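Local structure of condensin complex subunit 3 (Schizosaccharomyces pombe, 5OQR) at residues A[9-14]-A[51-56]; A[223-228]-A[268-273]; A[520-525]-A[557-562]. The protein serves as the regulatory HEAT-repeat subunit of condensin, the complex required to convert interphase chromatin into condensed, mitotic-like chromosomes. One frame throughout, in Å; residues are numbered along the deposited sequence.

Contact 1 (A[9-14]-A[51-56])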
loop_
_atom_site.group_PDB
_atom_site.type_symbol
_atom_site.label_atom_id
_atom_site.label_comp_id
_atom_site.label_asym_id
_atom_site.label_seq_id
_atom_site.Cartn_x
_atom_site.Cartn_y
_atom_site.Cartn_z
ATOM N N SER A 9 -32.757 30.860 -23.494
ATOM C CA SER A 9 -33.573 29.690 -23.793
ATOM C C SER A 9 -32.755 28.404 -23.787
ATOM O O SER A 9 -33.287 27.342 -23.442
ATOM C CB SER A 9 -34.264 29.865 -25.143
ATOM O OG SER A 9 -33.330 30.204 -26.153
ATOM N N SER A 10 -31.473 28.472 -24.158
ATOM C CA SER A 10 -30.588 27.320 -24.017
ATOM C C SER A 10 -30.388 26.929 -22.560
ATOM O O SER A 10 -29.737 25.917 -22.284
ATOM C CB SER A 10 -29.230 27.618 -24.656
ATOM O OG SER A 10 -28.392 28.329 -23.762
ATOM N N GLN A 11 -30.936 27.712 -21.633
ATOM C CA GLN A 11 -30.750 27.468 -20.211
ATOM C C GLN A 11 -31.293 26.106 -19.791
ATOM O O GLN A 11 -30.683 25.413 -18.968
ATOM C CB GLN A 11 -31.440 28.593 -19.441
ATOM C CG GLN A 11 -30.975 28.773 -18.028
ATOM C CD GLN A 11 -31.629 29.958 -17.331
ATOM O OE1 GLN A 11 -31.873 29.913 -16.131
ATOM N NE2 GLN A 11 -31.908 31.024 -18.077
ATOM N N THR A 12 -32.435 25.701 -20.347
ATOM C CA THR A 12 -33.161 24.556 -19.807
ATOM C C THR A 12 -32.601 23.229 -20.310
ATOM O O THR A 12 -32.399 22.298 -19.524
ATOM C CB THR A 12 -34.649 24.669 -20.156
ATOM O OG1 THR A 12 -34.812 24.737 -21.577
ATOM C CG2 THR A 12 -35.254 25.913 -19.513
ATOM N N SER A 13 -32.349 23.117 -21.613
ATOM C CA SER A 13 -32.039 21.832 -22.226
ATOM C C SER A 13 -30.829 21.944 -23.142
ATOM O O SER A 13 -30.321 23.032 -23.424
ATOM C CB SER A 13 -33.237 21.297 -23.021
ATOM O OG SER A 13 -33.396 22.004 -24.238
ATOM N N ILE A 14 -30.374 20.779 -23.601
ATOM C CA ILE A 14 -29.298 20.690 -24.578
ATOM C C ILE A 14 -29.807 20.282 -25.955
ATOM O O ILE A 14 -29.102 20.515 -26.951
ATOM C CB ILE A 14 -28.201 19.704 -24.118
ATOM C CG1 ILE A 14 -27.927 19.827 -22.612
ATOM C CG2 ILE A 14 -26.918 19.928 -24.919
ATOM C CD1 ILE A 14 -27.234 21.103 -22.195
ATOM N N ASN A 51 -24.617 25.290 -10.539
ATOM C CA ASN A 51 -25.788 25.604 -11.345
ATOM C C ASN A 51 -25.706 24.816 -12.646
ATOM O O ASN A 51 -24.810 25.047 -13.463
ATOM C CB ASN A 51 -25.867 27.104 -11.616
ATOM C CG ASN A 51 -27.236 27.535 -12.089
ATOM O OD1 ASN A 51 -27.923 26.793 -12.789
ATOM N ND2 ASN A 51 -27.644 28.736 -11.701
ATOM N N SER A 52 -26.640 23.882 -12.832
ATOM C CA SER A 52 -26.670 23.104 -14.065
ATOM C C SER A 52 -26.800 24.010 -15.283
ATOM O O SER A 52 -26.221 23.730 -16.339
ATOM C CB SER A 52 -27.817 22.094 -14.016
ATOM O OG SER A 52 -28.961 22.650 -13.392
ATOM N N ASN A 53 -27.543 25.109 -15.152
ATOM C CA ASN A 53 -27.751 26.042 -16.254
ATOM C C ASN A 53 -26.437 26.588 -16.790
ATOM O O ASN A 53 -26.056 26.297 -17.929
ATOM C CB ASN A 53 -28.634 27.205 -15.808
ATOM C CG ASN A 53 -30.064 26.789 -15.573
ATOM O OD1 ASN A 53 -30.414 25.618 -15.719
ATOM N ND2 ASN A 53 -30.904 27.747 -15.208
ATOM N N ALA A 54 -25.750 27.391 -15.976
ATOM C CA ALA A 54 -24.529 28.079 -16.381
ATOM C C ALA A 54 -23.652 27.198 -17.260
ATOM O O ALA A 54 -23.039 27.679 -18.219
ATOM C CB ALA A 54 -23.748 28.532 -15.147
ATOM N N ASP A 55 -23.587 25.905 -16.941
ATOM C CA ASP A 55 -22.848 24.979 -17.789
ATOM C C ASP A 55 -23.594 24.714 -19.090
ATOM O O ASP A 55 -22.983 24.666 -20.163
ATOM C CB ASP A 55 -22.584 23.678 -17.032
ATOM C CG ASP A 55 -21.763 23.893 -15.774
ATOM O OD1 ASP A 55 -20.520 23.967 -15.880
ATOM O OD2 ASP A 55 -22.357 23.991 -14.681
ATOM N N ARG A 56 -24.918 24.550 -19.022
ATOM C CA ARG A 56 -25.703 24.387 -20.243
ATOM C C ARG A 56 -25.515 25.581 -21.167
ATOM O O ARG A 56 -25.169 25.425 -22.344
ATOM C CB ARG A 56 -27.184 24.209 -19.908
ATOM C CG ARG A 56 -27.516 22.936 -19.158
ATOM C CD ARG A 56 -28.962 22.537 -19.401
ATOM N NE ARG A 56 -29.466 21.635 -18.372
ATOM C CZ ARG A 56 -29.878 22.026 -17.169
ATOM N NH1 ARG A 56 -29.843 23.309 -16.832
ATOM N NH2 ARG A 56 -30.322 21.131 -16.298
#
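Arg56 reaches across to the backbone carbonyls of Gln11 and Thr12 in the loop that follows helix 3-9. Its CG stands anti to the carbonyl carbon (chi1 -66°) and the chain runs extended from CG to NE. A weak, bent hydrogen bond joins Arg56 NH1 to Gln11 O at 3.1 Å (130° at the hydrogen). Thr12 O instead sits over one face of the guanidinium, towards its rim and 3.2 Å from Arg56 NE, where the angle is too poor for a bond. Ile14 crosses the arginine chain at about a right angle, with its CD1 3.6 Å from Arg56 CG. An alanine in place of Arg56 would probably leave both carbonyls without the guanidinium beside them, and Ile14 CD1 without the CG and CD it packs on. Gln11 directs its CG anti to the backbone N (chi1 -160°), against Asn53 CB at 3.6 Å; its OE1 is hydrogen-bonded to the backbone of a different protein's chain. Asn51 caps helix 52-69, its OD1 accepting from Asn53 N at 2.9 Å. The arrangement is that of an N-capped helix start running into the first HEAT repeat, with the loop between helices 3-9 and 17-24 laid against its first turn and a partner protein alongside.

Contact 2 (A[223-228]-A[268-273])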
loop_
_atom_site.group_PDB
_atom_site.type_symbol
_atom_site.label_atom_id
_atom_site.label_comp_id
_atom_site.label_asym_id
_atom_site.label_seq_id
_atom_site.Cartn_x
_atom_site.Cartn_y
_atom_site.Cartn_z
ATOM N N SER A 223 10.290 1.419 -19.383
ATOM C CA SER A 223 11.344 0.520 -18.949
ATOM C C SER A 223 10.730 -0.707 -18.288
ATOM O O SER A 223 9.641 -0.649 -17.710
ATOM C CB SER A 223 12.284 1.226 -17.976
ATOM O OG SER A 223 11.628 1.503 -16.754
ATOM N N ILE A 224 11.440 -1.833 -18.382
ATOM C CA ILE A 224 10.921 -3.082 -17.830
ATOM C C ILE A 224 10.558 -2.904 -16.362
ATOM O O ILE A 224 9.548 -3.436 -15.887
ATOM C CB ILE A 224 11.939 -4.222 -18.033
ATOM C CG1 ILE A 224 12.182 -4.435 -19.532
ATOM C CG2 ILE A 224 11.443 -5.507 -17.365
ATOM C CD1 ILE A 224 13.070 -5.619 -19.881
ATOM N N LYS A 225 11.367 -2.146 -15.622
ATOM C CA LYS A 225 11.075 -1.924 -14.212
ATOM C C LYS A 225 9.886 -0.998 -14.012
ATOM O O LYS A 225 9.258 -1.036 -12.948
ATOM C CB LYS A 225 12.312 -1.368 -13.506
ATOM C CG LYS A 225 13.582 -2.182 -13.755
ATOM C CD LYS A 225 13.448 -3.631 -13.277
ATOM C CE LYS A 225 14.348 -4.564 -14.067
ATOM N NZ LYS A 225 14.014 -5.995 -13.810
ATOM N N LYS A 226 9.559 -0.172 -15.005
ATOM C CA LYS A 226 8.334 0.615 -14.941
ATOM C C LYS A 226 7.114 -0.257 -15.215
ATOM O O LYS A 226 6.109 -0.171 -14.504
ATOM C CB LYS A 226 8.401 1.774 -15.936
ATOM C CG LYS A 226 9.233 2.956 -15.465
ATOM C CD LYS A 226 9.199 4.088 -16.477
ATOM C CE LYS A 226 10.119 5.228 -16.078
ATOM N NZ LYS A 226 11.536 4.965 -16.451
ATOM N N ARG A 227 7.193 -1.107 -16.242
ATOM C CA ARG A 227 6.086 -2.006 -16.555
ATOM C C ARG A 227 5.700 -2.846 -15.347
ATOM O O ARG A 227 4.513 -3.057 -15.081
ATOM C CB ARG A 227 6.463 -2.923 -17.718
ATOM C CG ARG A 227 6.982 -2.219 -18.956
ATOM C CD ARG A 227 7.589 -3.223 -19.916
ATOM N NE ARG A 227 8.304 -2.583 -21.015
ATOM C CZ ARG A 227 9.088 -3.227 -21.872
ATOM N NH1 ARG A 227 9.271 -4.535 -21.757
ATOM N NH2 ARG A 227 9.698 -2.562 -22.842
ATOM N N VAL A 228 6.693 -3.339 -14.608
ATOM C CA VAL A 228 6.415 -4.223 -13.480
ATOM C C VAL A 228 5.872 -3.428 -12.302
ATOM O O VAL A 228 4.950 -3.873 -11.608
ATOM C CB VAL A 228 7.684 -5.008 -13.102
ATOM C CG1 VAL A 228 7.457 -5.848 -11.851
ATOM C CG2 VAL A 228 8.114 -5.891 -14.255
ATOM N N ARG A 268 8.283 -9.596 -22.040
ATOM C CA ARG A 268 8.587 -8.193 -21.803
ATOM C C ARG A 268 8.444 -7.809 -20.336
ATOM O O ARG A 268 8.376 -6.618 -20.018
ATOM C CB ARG A 268 7.687 -7.308 -22.667
ATOM C CG ARG A 268 7.830 -7.525 -24.166
ATOM C CD ARG A 268 9.039 -6.799 -24.740
ATOM N NE ARG A 268 10.305 -7.416 -24.352
ATOM C CZ ARG A 268 10.862 -8.450 -24.977
ATOM N NH1 ARG A 268 10.266 -9.002 -26.026
ATOM N NH2 ARG A 268 12.017 -8.939 -24.548
ATOM N N LEU A 269 8.393 -8.793 -19.438
ATOM C CA LEU A 269 8.261 -8.534 -18.012
ATOM C C LEU A 269 9.396 -9.120 -17.185
ATOM O O LEU A 269 9.397 -8.947 -15.960
ATOM C CB LEU A 269 6.926 -9.083 -17.494
ATOM C CG LEU A 269 5.659 -8.467 -18.091
ATOM C CD1 LEU A 269 4.437 -9.168 -17.537
ATOM C CD2 LEU A 269 5.590 -6.975 -17.812
ATOM N N ASP A 270 10.354 -9.801 -17.807
ATOM C CA ASP A 270 11.494 -10.382 -17.102
ATOM C C ASP A 270 11.021 -11.221 -15.915
ATOM O O ASP A 270 11.345 -10.962 -14.756
ATOM C CB ASP A 270 12.461 -9.284 -16.655
ATOM C CG ASP A 270 13.815 -9.829 -16.259
ATOM O OD1 ASP A 270 14.504 -9.179 -15.445
ATOM O OD2 ASP A 270 14.194 -10.905 -16.765
ATOM N N VAL A 271 10.245 -12.258 -16.238
ATOM C CA VAL A 271 9.521 -13.007 -15.216
ATOM C C VAL A 271 10.473 -13.681 -14.240
ATOM O O VAL A 271 10.146 -13.845 -13.059
ATOM C CB VAL A 271 8.580 -14.031 -15.881
ATOM C CG1 VAL A 271 7.583 -13.321 -16.778
ATOM C CG2 VAL A 271 9.369 -15.067 -16.670
ATOM N N SER A 272 11.654 -14.092 -14.704
ATOM C CA SER A 272 12.593 -14.764 -13.811
ATOM C C SER A 272 13.023 -13.855 -12.669
ATOM O O SER A 272 13.357 -14.340 -11.583
ATOM C CB SER A 272 13.810 -15.252 -14.597
ATOM O OG SER A 272 14.344 -14.222 -15.408
ATOM N N ASN A 273 13.016 -12.541 -12.888
ATOM C CA ASN A 273 13.357 -11.578 -11.851
ATOM C C ASN A 273 12.137 -10.907 -11.236
ATOM O O ASN A 273 12.281 -10.189 -10.243
ATOM C CB ASN A 273 14.295 -10.506 -12.413
ATOM C CG ASN A 273 15.683 -11.039 -12.699
ATOM O OD1 ASN A 273 16.458 -11.300 -11.781
ATOM N ND2 ASN A 273 16.006 -11.200 -13.975
HETATM O O HOH W 1 11.325 -5.660 -22.460
#
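Arg227 donates from NH1 to the main-chain oxygen of Arg268, joining the first turn of helix 224-235, at the start of the fifth HEAT repeat, to the loop between helices 262-266 and 275-288. The bond from Arg227 NH1 to Arg268 O is 2.9 Å long and fairly straight (154° at the hydrogen), and the oxygen lies in the guanidinium plane. Beside it the two arginine side chains run side by side in the same direction, their guanidinium planes nearly perpendicular at 83°. Arg227 NH1 and Arg268 NE come within 4.0 Å despite their like charges; a water modelled between them accepts from Arg268 NE, but it lies too close to Arg227 NH1 for its place to be sure.

Apolar groups fill in along the same helix face. Ile224 CG2 meets Asp270 CB at 4.0 Å, the two side chains crossing at about a right angle, while Val228 CG2 rests 3.7 Å from Leu269 O. Leu269 also brings its CD2 to the root of the arginine, near Arg227 CB. At the solvent side Lys225 NZ makes a long salt bridge of 3.6 Å to Asp270 OD1, from a chain bent at chi2.

Further out, Arg227 is fixed by its other donors: NE bonds to Leu222 O and NH2 to Arg220 O, so three backbone carbonyls grip one guanidinium and limit its rotation. Those two carbonyls belong to the residues leading into the helix, whose N-cap is Ser223; its OG accepts from Lys226 N at 3.2 Å. On the loop side Asn274 ND2 bonds to Asp270 O. The Asp270 carboxylate is in turn held from within its own loop, Asn273 ND2 donating to Asp270 OD1 at 2.9 Å from the syn side, 31° out of the carboxylate plane.

Contact 3 (A[520-525]-A[557-562])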
loop_
_atom_site.group_PDB
_atom_site.type_symbol
_atom_site.label_atom_id
_atom_site.label_comp_id
_atom_site.label_asym_id
_atom_site.label_seq_id
_atom_site.Cartn_x
_atom_site.Cartn_y
_atom_site.Cartn_z
ATOM N N LEU A 520 15.883 -28.875 24.812
ATOM C CA LEU A 520 17.051 -28.471 24.040
ATOM C C LEU A 520 17.011 -26.980 23.738
ATOM O O LEU A 520 18.043 -26.301 23.788
ATOM C CB LEU A 520 17.128 -29.279 22.745
ATOM C CG LEU A 520 18.374 -29.056 21.883
ATOM C CD1 LEU A 520 19.630 -29.505 22.609
ATOM C CD2 LEU A 520 18.233 -29.784 20.564
ATOM N N ALA A 521 15.828 -26.453 23.421
ATOM C CA ALA A 521 15.673 -25.011 23.267
ATOM C C ALA A 521 16.138 -24.280 24.518
ATOM O O ALA A 521 16.933 -23.338 24.444
ATOM C CB ALA A 521 14.214 -24.678 22.959
ATOM N N PHE A 522 15.659 -24.715 25.686
ATOM C CA PHE A 522 16.028 -24.056 26.933
ATOM C C PHE A 522 17.524 -24.166 27.197
ATOM O O PHE A 522 18.143 -23.228 27.709
ATOM C CB PHE A 522 15.236 -24.658 28.094
ATOM C CG PHE A 522 15.505 -23.998 29.414
ATOM C CD1 PHE A 522 14.776 -22.890 29.809
ATOM C CD2 PHE A 522 16.488 -24.482 30.258
ATOM C CE1 PHE A 522 15.022 -22.279 31.020
ATOM C CE2 PHE A 522 16.738 -23.873 31.471
ATOM C CZ PHE A 522 16.004 -22.771 31.852
ATOM N N GLU A 523 18.121 -25.310 26.862
ATOM C CA GLU A 523 19.542 -25.512 27.110
ATOM C C GLU A 523 20.415 -24.597 26.262
ATOM O O GLU A 523 21.564 -24.339 26.635
ATOM C CB GLU A 523 19.911 -26.972 26.852
ATOM C CG GLU A 523 21.363 -27.315 27.144
ATOM C CD GLU A 523 21.659 -28.794 26.962
ATOM O OE1 GLU A 523 20.719 -29.552 26.639
ATOM O OE2 GLU A 523 22.828 -29.199 27.142
ATOM N N ASN A 524 19.901 -24.094 25.142
ATOM C CA ASN A 524 20.689 -23.292 24.216
ATOM C C ASN A 524 20.335 -21.813 24.233
ATOM O O ASN A 524 20.947 -21.043 23.486
ATOM C CB ASN A 524 20.535 -23.840 22.794
ATOM C CG ASN A 524 21.388 -25.066 22.551
ATOM O OD1 ASN A 524 22.582 -25.069 22.844
ATOM N ND2 ASN A 524 20.778 -26.119 22.028
ATOM N N VAL A 525 19.375 -21.390 25.057
ATOM C CA VAL A 525 19.094 -19.960 25.196
ATOM C C VAL A 525 20.365 -19.183 25.534
ATOM O O VAL A 525 20.630 -18.163 24.885
ATOM C CB VAL A 525 17.970 -19.733 26.208
ATOM C CG1 VAL A 525 17.861 -18.256 26.582
ATOM C CG2 VAL A 525 16.643 -20.216 25.653
ATOM N N ALA A 557 5.961 -19.793 29.368
ATOM C CA ALA A 557 6.327 -20.188 30.722
ATOM C C ALA A 557 7.641 -20.951 30.782
ATOM O O ALA A 557 8.268 -20.992 31.844
ATOM C CB ALA A 557 5.214 -21.039 31.332
ATOM N N LYS A 558 8.071 -21.557 29.674
ATOM C CA LYS A 558 9.275 -22.379 29.704
ATOM C C LYS A 558 10.530 -21.544 29.928
ATOM O O LYS A 558 11.514 -22.052 30.473
ATOM C CB LYS A 558 9.394 -23.174 28.403
ATOM C CG LYS A 558 10.564 -24.158 28.356
ATOM C CD LYS A 558 10.170 -25.535 28.859
ATOM C CE LYS A 558 11.389 -26.435 29.003
ATOM N NZ LYS A 558 11.029 -27.836 29.351
ATOM N N PHE A 559 10.516 -20.269 29.532
ATOM C CA PHE A 559 11.728 -19.457 29.498
ATOM C C PHE A 559 11.680 -18.274 30.459
ATOM O O PHE A 559 12.411 -17.299 30.268
ATOM C CB PHE A 559 11.979 -18.959 28.074
ATOM C CG PHE A 559 11.964 -20.046 27.045
ATOM C CD1 PHE A 559 10.804 -20.352 26.361
ATOM C CD2 PHE A 559 13.110 -20.769 26.767
ATOM C CE1 PHE A 559 10.788 -21.355 25.415
ATOM C CE2 PHE A 559 13.098 -21.773 25.822
ATOM C CZ PHE A 559 11.937 -22.066 25.147
ATOM N N THR A 560 10.845 -18.339 31.497
ATOM C CA THR A 560 10.707 -17.204 32.400
ATOM C C THR A 560 12.000 -16.885 33.140
ATOM O O THR A 560 12.156 -15.761 33.627
ATOM C CB THR A 560 9.580 -17.463 33.401
ATOM O OG1 THR A 560 9.411 -18.875 33.584
ATOM C CG2 THR A 560 8.277 -16.855 32.903
ATOM N N GLU A 561 12.930 -17.838 33.231
ATOM C CA GLU A 561 14.222 -17.551 33.848
ATOM C C GLU A 561 15.025 -16.578 33.001
ATOM O O GLU A 561 15.842 -15.816 33.533
ATOM C CB GLU A 561 15.025 -18.835 34.050
ATOM C CG GLU A 561 14.367 -19.888 34.922
ATOM C CD GLU A 561 13.312 -20.683 34.179
ATOM O OE1 GLU A 561 12.509 -20.074 33.440
ATOM O OE2 GLU A 561 13.292 -21.920 34.320
ATOM N N TYR A 562 14.818 -16.598 31.686
ATOM C CA TYR A 562 15.522 -15.726 30.760
ATOM C C TYR A 562 14.644 -14.578 30.276
ATOM O O TYR A 562 14.971 -13.930 29.279
ATOM C CB TYR A 562 16.037 -16.541 29.574
ATOM C CG TYR A 562 16.940 -17.688 29.970
ATOM C CD1 TYR A 562 18.182 -17.456 30.540
ATOM C CD2 TYR A 562 16.551 -19.005 29.766
ATOM C CE1 TYR A 562 19.010 -18.500 30.900
ATOM C CE2 TYR A 562 17.375 -20.055 30.120
ATOM C CZ TYR A 562 18.602 -19.795 30.687
ATOM O OH TYR A 562 19.427 -20.835 31.046
#
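An apolar, largely aromatic contact, in which Phe522 and Val525 meet Phe559 and Tyr562, joins the early part of helix 518-534 to the loop between helices 537-554 and 563-574. No hydrogen bond crosses it. Phe522 has its CG anti to the backbone N (chi1 -177°), and its ring meets the loop. There Tyr562 CE2 lies over one face of the phenylalanine, towards the rim and 3.4 Å from Phe522 CE1. The two side chains cross at about a right angle, yet the rings make neither a stack nor an edge-to-face pair: their planes are inclined at 47° and their centroids lie 5.1 Å apart.

The valine splits its branches between the two loop aromatics. Its CG1 sits over the tyrosine face in a CH-pi contact, 3.8 Å from the centroid of the Tyr562 ring and 24° off its normal, whereas Val525 CG2 reaches Phe559 CD2 at 3.7 Å. In this alpha-solenoid of HEAT repeats, segment 520-525 lies at the start of the eighth repeat, and the chain comes back to it after helix 537-554. That helix lines the deeper side, Met550 touching Ala521 and Val525, and Leu551 touching Phe559. Ala521 CB approaches the edge of the Phe559 ring, at 4.1 Å from CZ.

Polar atoms also approach Phe522. Lys558 O lies 3.4 Å from Phe522 CD1, and the Glu561 side chain, bent at chi2, crosses that of Phe522 at about a right angle, with Glu561 OE2 3.7 Å from Phe522 CE1. Lys558 passes Phe522 CB with its CE and forms a salt bridge through NZ with Asp519 OD1.

In the fold
Each contact sets part of a helix against an interhelical loop, in series along the solenoid, and none shares an element with another. All three are partly buried, mixing buried residues with exposed ones. Contact 1 and contact 3 lie on opposite sides of the chain's centre, their centres 79 Å apart; contact 2, its centre 19 Å from that of the chain, is the most central. The chemistry differs. Contacts 1 and 2 each direct an arginine at loop carbonyls, weakly in contact 1 and through a firmer bond in contact 2, whereas contact 3 is carried by aromatic and aliphatic side chains. Another protein chain of the assembly borders contact 1 alone.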